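Local coordinates for protein MPT synthase subunit 2 (Burkholderia ambifaria, PDB 7L32) that probably serves as the large, catalytic subunit of molybdopterin synthase, which inserts sulfur into precursor Z to form the molybdopterin dithiolene during molybdenum cofactor biosynthesis, at residues T16-L21 with V89-R94; I84-V89 with V104-S109. All coordinates share one frame; numbering follows the deposited sequence.

Contact 1 of 2, residues T16-L21 with V89-R94; sequences TDDFDL and VHRVGR
Arg91 reaches across to the backbone of Thr16 and grips one carbonyl oxygen with two nitrogens, a side-on hold in which NE and NH2 share a single acceptor. The bond from Arg91 NH2 to Thr16 O is 3.0 Å long and runs nearly along the C=O axis, whereas Arg91 NE, 3.2 Å from Thr16 O, sits above the carbonyl plane. Because the oxygen lies in the guanidinium plane, the pair fixes the rotation of that group. A bend at chi3 (70°) turns NE toward this oxygen. A water joins the same Thr16 O to Val92 O, donating to both. Asp18 meets the guanidinium differently: its CA lies over one face, and its carboxylate is stacked on the group with the planes 24° apart. OD1 of Asp18 is 3.6 Å from Arg91 NH1, a salt bridge of charges alone, since no N-H points at the oxygen. Asp18 OD1 accepts from Phe19 N at 2.8 Å, with Gln100 NE2 as second donor. The packing lies farther out. The Phe19 ring sets CD2 3.9 Å from Val89 CG1 and turns its edge to Arg91 CG, while Thr16 CG2 touches Val92 CG2. Gln100 O accepts from Arg91 NH1, so the loop joining strand 11-15 to helix 21-30 is tied to the end of strand 85-91 and to its sheet neighbour, strand 100-108.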
loop_
_atom_site.group_PDB
_atom_site.type_symbol
_atom_site.label_atom_id
_atom_site.label_comp_id
_atom_site.label_asym_id
_atom_site.label_seq_id
_atom_site.Cartn_x
_atom_site.Cartn_y
_atom_site.Cartn_z
ATOM N N THR A 16 -6.934 -1.904 -21.145
ATOM C CA THR A 16 -8.255 -1.305 -20.979
ATOM C C THR A 16 -9.095 -2.056 -19.953
ATOM O O THR A 16 -9.898 -1.433 -19.249
ATOM C CB THR A 16 -9.024 -1.251 -22.307
ATOM O OG1 THR A 16 -9.218 -2.574 -22.822
ATOM C CG2 THR A 16 -8.296 -0.384 -23.352
ATOM N N ASP A 17 -8.936 -3.375 -19.867
ATOM C CA ASP A 17 -9.698 -4.164 -18.914
ATOM C C ASP A 17 -9.384 -3.728 -17.486
ATOM O O ASP A 17 -8.301 -3.216 -17.186
ATOM C CB ASP A 17 -9.386 -5.655 -19.058
ATOM C CG ASP A 17 -10.024 -6.285 -20.271
ATOM O OD1 ASP A 17 -11.033 -5.749 -20.796
ATOM O OD2 ASP A 17 -9.518 -7.353 -20.683
ATOM N N ASP A 18 -10.341 -3.948 -16.596
ATOM C CA ASP A 18 -10.073 -3.705 -15.188
ATOM C C ASP A 18 -9.130 -4.780 -14.642
ATOM O O ASP A 18 -8.956 -5.845 -15.240
ATOM C CB ASP A 18 -11.380 -3.680 -14.398
ATOM C CG ASP A 18 -11.251 -2.928 -13.086
ATOM O OD1 ASP A 18 -10.159 -2.370 -12.811
ATOM O OD2 ASP A 18 -12.247 -2.900 -12.334
ATOM N N PHE A 19 -8.491 -4.485 -13.511
ATOM C CA PHE A 19 -7.558 -5.419 -12.896
ATOM C C PHE A 19 -8.102 -5.903 -11.553
ATOM O O PHE A 19 -9.011 -5.305 -10.970
ATOM C CB PHE A 19 -6.155 -4.799 -12.723
ATOM C CG PHE A 19 -6.131 -3.463 -11.995
ATOM C CD1 PHE A 19 -6.189 -3.408 -10.600
ATOM C CD2 PHE A 19 -6.010 -2.275 -12.701
ATOM C CE1 PHE A 19 -6.167 -2.187 -9.933
ATOM C CE2 PHE A 19 -5.973 -1.046 -12.043
ATOM C CZ PHE A 19 -6.056 -1.002 -10.649
ATOM N N ASP A 20 -7.547 -7.021 -11.084
ATOM C CA ASP A 20 -7.914 -7.652 -9.816
ATOM C C ASP A 20 -6.714 -7.523 -8.879
ATOM O O ASP A 20 -5.721 -8.238 -9.040
ATOM C CB ASP A 20 -8.284 -9.115 -10.069
ATOM C CG ASP A 20 -8.713 -9.878 -8.803
ATOM O OD1 ASP A 20 -8.338 -9.514 -7.665
ATOM O OD2 ASP A 20 -9.418 -10.886 -8.978
ATOM N N LEU A 21 -6.823 -6.641 -7.881
ATOM C CA LEU A 21 -5.713 -6.400 -6.959
ATOM C C LEU A 21 -5.217 -7.698 -6.321
ATOM O O LEU A 21 -4.007 -7.946 -6.273
ATOM C CB LEU A 21 -6.136 -5.401 -5.877
ATOM C CG LEU A 21 -5.077 -5.026 -4.830
ATOM C CD1 LEU A 21 -3.854 -4.346 -5.463
ATOM C CD2 LEU A 21 -5.688 -4.125 -3.777
ATOM N N VAL A 89 0.167 -1.935 -13.018
ATOM C CA VAL A 89 -0.889 -2.073 -14.029
ATOM C C VAL A 89 -1.593 -0.727 -14.143
ATOM O O VAL A 89 -2.092 -0.197 -13.144
ATOM C CB VAL A 89 -1.903 -3.175 -13.684
ATOM C CG1 VAL A 89 -2.934 -3.339 -14.835
ATOM C CG2 VAL A 89 -1.201 -4.521 -13.384
ATOM N N HIS A 90 -1.631 -0.162 -15.350
ATOM C CA HIS A 90 -2.303 1.111 -15.549
ATOM C C HIS A 90 -3.375 0.938 -16.618
ATOM O O HIS A 90 -3.145 0.269 -17.630
ATOM C CB HIS A 90 -1.302 2.209 -15.953
ATOM C CG HIS A 90 -1.761 3.599 -15.628
ATOM N ND1 HIS A 90 -2.910 4.150 -16.156
ATOM C CD2 HIS A 90 -1.195 4.571 -14.869
ATOM C CE1 HIS A 90 -3.047 5.392 -15.718
ATOM N NE2 HIS A 90 -2.018 5.674 -14.938
ATOM N N ARG A 91 -4.555 1.505 -16.382
ATOM C CA ARG A 91 -5.624 1.389 -17.364
ATOM C C ARG A 91 -5.642 2.606 -18.277
ATOM O O ARG A 91 -5.125 3.675 -17.940
ATOM C CB ARG A 91 -6.980 1.233 -16.688
ATOM C CG ARG A 91 -7.090 -0.051 -15.870
ATOM C CD ARG A 91 -8.451 -0.165 -15.229
ATOM N NE ARG A 91 -9.493 -0.426 -16.211
ATOM C CZ ARG A 91 -10.783 -0.204 -16.005
ATOM N NH1 ARG A 91 -11.220 0.331 -14.876
ATOM N NH2 ARG A 91 -11.659 -0.517 -16.961
ATOM N N VAL A 92 -6.238 2.415 -19.458
ATOM C CA VAL A 92 -6.515 3.484 -20.413
ATOM C C VAL A 92 -7.937 3.291 -20.933
ATOM O O VAL A 92 -8.599 2.291 -20.641
ATOM C CB VAL A 92 -5.500 3.515 -21.577
ATOM C CG1 VAL A 92 -4.128 3.951 -21.071
ATOM C CG2 VAL A 92 -5.413 2.159 -22.260
ATOM N N GLY A 93 -8.407 4.264 -21.707
ATOM C CA GLY A 93 -9.760 4.238 -22.221
ATOM C C GLY A 93 -10.697 5.158 -21.463
ATOM O O GLY A 93 -10.290 6.102 -20.786
ATOM N N ARG A 94 -11.987 4.870 -21.594
ATOM C CA ARG A 94 -13.033 5.683 -20.981
ATOM C C ARG A 94 -13.292 5.150 -19.574
ATOM O O ARG A 94 -13.820 4.046 -19.407
ATOM C CB ARG A 94 -14.291 5.650 -21.845
ATOM C CG ARG A 94 -15.349 6.677 -21.493
ATOM C CD ARG A 94 -16.491 6.611 -22.504
ATOM N NE ARG A 94 -17.687 7.294 -22.029
ATOM C CZ ARG A 94 -18.614 6.720 -21.270
ATOM N NH1 ARG A 94 -18.493 5.468 -20.860
ATOM N NH2 ARG A 94 -19.687 7.420 -20.914
HETATM O O HOH W 1 -10.935 0.956 -20.214
#

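Contact 2 of 2, residues I84-V89 with V104-S109; sequences IDVAIV and VATVAS
Strands 85-89 and 104-108 run antiparallel, their axes 4.8 Å apart at closest approach and their directions 170° apart, with Asp85-Val107 and Ala87-Ala105 as hydrogen-bonded pairs and Val86-Thr106 and Ile88-Val104 as non-hydrogen-bonded ones. Each hydrogen-bonded pair is closed by two bonds; Ala87 N to Ala105 O, at 2.8 Å, is the shortest of the four. CA-H...O contacts fill in between them, among them Thr106 CA to Asp85 O at 3.2 Å. On the face bearing Val86 and Thr106, these two side chains lie side by side and point the same way, Val86 CG2 4.1 Å from Thr106 CG2. Ile88 CG1 meets Val104 CG2 farther along, at 4.2 Å. Thr106 holds CG2 anti to its carbonyl carbon, which brings the methyl beside Val86, while its OG1 is hydrogen-bonded to Ala114 O in helix 111-128. The two strands are the central pair of a mixed four-stranded sheet, part of the alpha/beta core of the MoaE fold, with helices packed on both faces: helix 111-128 covers the Ile88 and Thr106 side, and Leu28 of helix 21-30 rests on Asp85, Ala105 and Val107. The Asp85 carboxylate leads away from strand 104-108: Asp85 OD1 accepts from Val86 N, 2.9 Å away, and OD2 from Asn32. Beyond the last pair, Ile84 CG2 packs on Ala108 CB at 3.9 Å.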
loop_
_atom_site.group_PDB
_atom_site.type_symbol
_atom_site.label_atom_id
_atom_site.label_comp_id
_atom_site.label_asym_id
_atom_site.label_seq_id
_atom_site.Cartn_x
_atom_site.Cartn_y
_atom_site.Cartn_z
ATOM N N ILE A 84 14.003 -5.343 -3.932
ATOM C CA ILE A 84 12.549 -5.211 -4.062
ATOM C C ILE A 84 12.113 -5.832 -5.389
ATOM O O ILE A 84 12.947 -6.132 -6.252
ATOM C CB ILE A 84 12.079 -3.748 -3.985
ATOM C CG1 ILE A 84 12.578 -2.952 -5.205
ATOM C CG2 ILE A 84 12.524 -3.091 -2.672
ATOM C CD1 ILE A 84 11.850 -1.607 -5.407
ATOM N N ASP A 85 10.815 -6.055 -5.548
ATOM C CA ASP A 85 10.212 -6.324 -6.851
ATOM C C ASP A 85 8.983 -5.435 -6.953
ATOM O O ASP A 85 8.412 -5.024 -5.924
ATOM C CB ASP A 85 9.841 -7.813 -7.041
ATOM C CG ASP A 85 9.675 -8.212 -8.511
ATOM O OD1 ASP A 85 9.956 -7.373 -9.409
ATOM O OD2 ASP A 85 9.264 -9.372 -8.765
ATOM N N VAL A 86 8.610 -5.101 -8.197
ATOM C CA VAL A 86 7.632 -4.057 -8.505
ATOM C C VAL A 86 6.658 -4.581 -9.551
ATOM O O VAL A 86 7.079 -5.160 -10.559
ATOM C CB VAL A 86 8.309 -2.778 -9.068
ATOM C CG1 VAL A 86 7.253 -1.697 -9.399
ATOM C CG2 VAL A 86 9.392 -2.250 -8.146
ATOM N N ALA A 87 5.362 -4.321 -9.354
ATOM C CA ALA A 87 4.358 -4.585 -10.386
ATOM C C ALA A 87 3.542 -3.320 -10.617
ATOM O O ALA A 87 3.195 -2.620 -9.665
ATOM C CB ALA A 87 3.426 -5.751 -10.003
ATOM N N ILE A 88 3.268 -2.997 -11.885
ATOM C CA ILE A 88 2.470 -1.825 -12.238
ATOM C C ILE A 88 1.437 -2.255 -13.271
ATOM O O ILE A 88 1.793 -2.877 -14.284
ATOM C CB ILE A 88 3.331 -0.681 -12.816
ATOM C CG1 ILE A 88 4.490 -0.304 -11.873
ATOM C CG2 ILE A 88 2.431 0.562 -13.148
ATOM C CD1 ILE A 88 5.566 0.604 -12.522
ATOM N N VAL A 89 0.167 -1.935 -13.018
ATOM C CA VAL A 89 -0.889 -2.073 -14.029
ATOM C C VAL A 89 -1.593 -0.727 -14.143
ATOM O O VAL A 89 -2.092 -0.197 -13.144
ATOM C CB VAL A 89 -1.903 -3.175 -13.684
ATOM C CG1 VAL A 89 -2.934 -3.339 -14.835
ATOM C CG2 VAL A 89 -1.201 -4.521 -13.384
ATOM N N VAL A 104 -0.031 0.006 -8.131
ATOM C CA VAL A 104 1.397 -0.250 -7.996
ATOM C C VAL A 104 1.558 -1.123 -6.760
ATOM O O VAL A 104 0.975 -0.815 -5.717
ATOM C CB VAL A 104 2.213 1.045 -7.844
ATOM C CG1 VAL A 104 3.685 0.692 -7.523
ATOM C CG2 VAL A 104 2.132 1.880 -9.156
ATOM N N ALA A 105 2.283 -2.230 -6.895
ATOM C CA ALA A 105 2.575 -3.102 -5.749
ATOM C C ALA A 105 4.077 -3.362 -5.696
ATOM O O ALA A 105 4.715 -3.574 -6.735
ATOM C CB ALA A 105 1.816 -4.426 -5.858
ATOM N N THR A 106 4.650 -3.338 -4.489
ATOM C CA THR A 106 6.059 -3.642 -4.301
ATOM C C THR A 106 6.180 -4.659 -3.180
ATOM O O THR A 106 5.338 -4.710 -2.284
ATOM C CB THR A 106 6.905 -2.408 -3.953
ATOM O OG1 THR A 106 6.477 -1.848 -2.692
ATOM C CG2 THR A 106 6.821 -1.326 -5.064
ATOM N N VAL A 107 7.213 -5.486 -3.248
ATOM C CA VAL A 107 7.495 -6.438 -2.179
ATOM C C VAL A 107 8.959 -6.297 -1.793
ATOM O O VAL A 107 9.818 -5.993 -2.633
ATOM C CB VAL A 107 7.138 -7.898 -2.570
ATOM C CG1 VAL A 107 7.919 -8.387 -3.812
ATOM C CG2 VAL A 107 7.346 -8.856 -1.390
ATOM N N ALA A 108 9.235 -6.496 -0.501
ATOM C CA ALA A 108 10.577 -6.391 0.032
ATOM C C ALA A 108 10.669 -7.282 1.261
ATOM O O ALA A 108 9.667 -7.799 1.764
ATOM C CB ALA A 108 10.916 -4.939 0.395
ATOM N N SER A 109 11.886 -7.445 1.762
ATOM C CA SER A 109 12.034 -8.198 2.997
ATOM C C SER A 109 11.426 -7.454 4.185
ATOM O O SER A 109 10.979 -8.092 5.148
ATOM C CB SER A 109 13.514 -8.515 3.248
ATOM O OG SER A 109 14.255 -7.333 3.466
#

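Strand 85-91 serves both contacts in turn, with Val89 the shared residue and about 17 Å between the two centres. Contact 2 uses its first part for regular pairing within the sheet; contact 1 uses its final residues, where side chains and a water bind an irregular loop. Val89 itself extends the pairing through a backbone bond to Met103, whose side chain also touches Phe19. The example illustrates how one strand can pair through its backbone along its whole length while a side chain near its end also holds a loop. Helix 21-30 connects the two places, since it follows the loop of contact 1 and then packs over one face of contact 2. At its start, Asp20 of contact 1 bonds Asn22 of the second subunit.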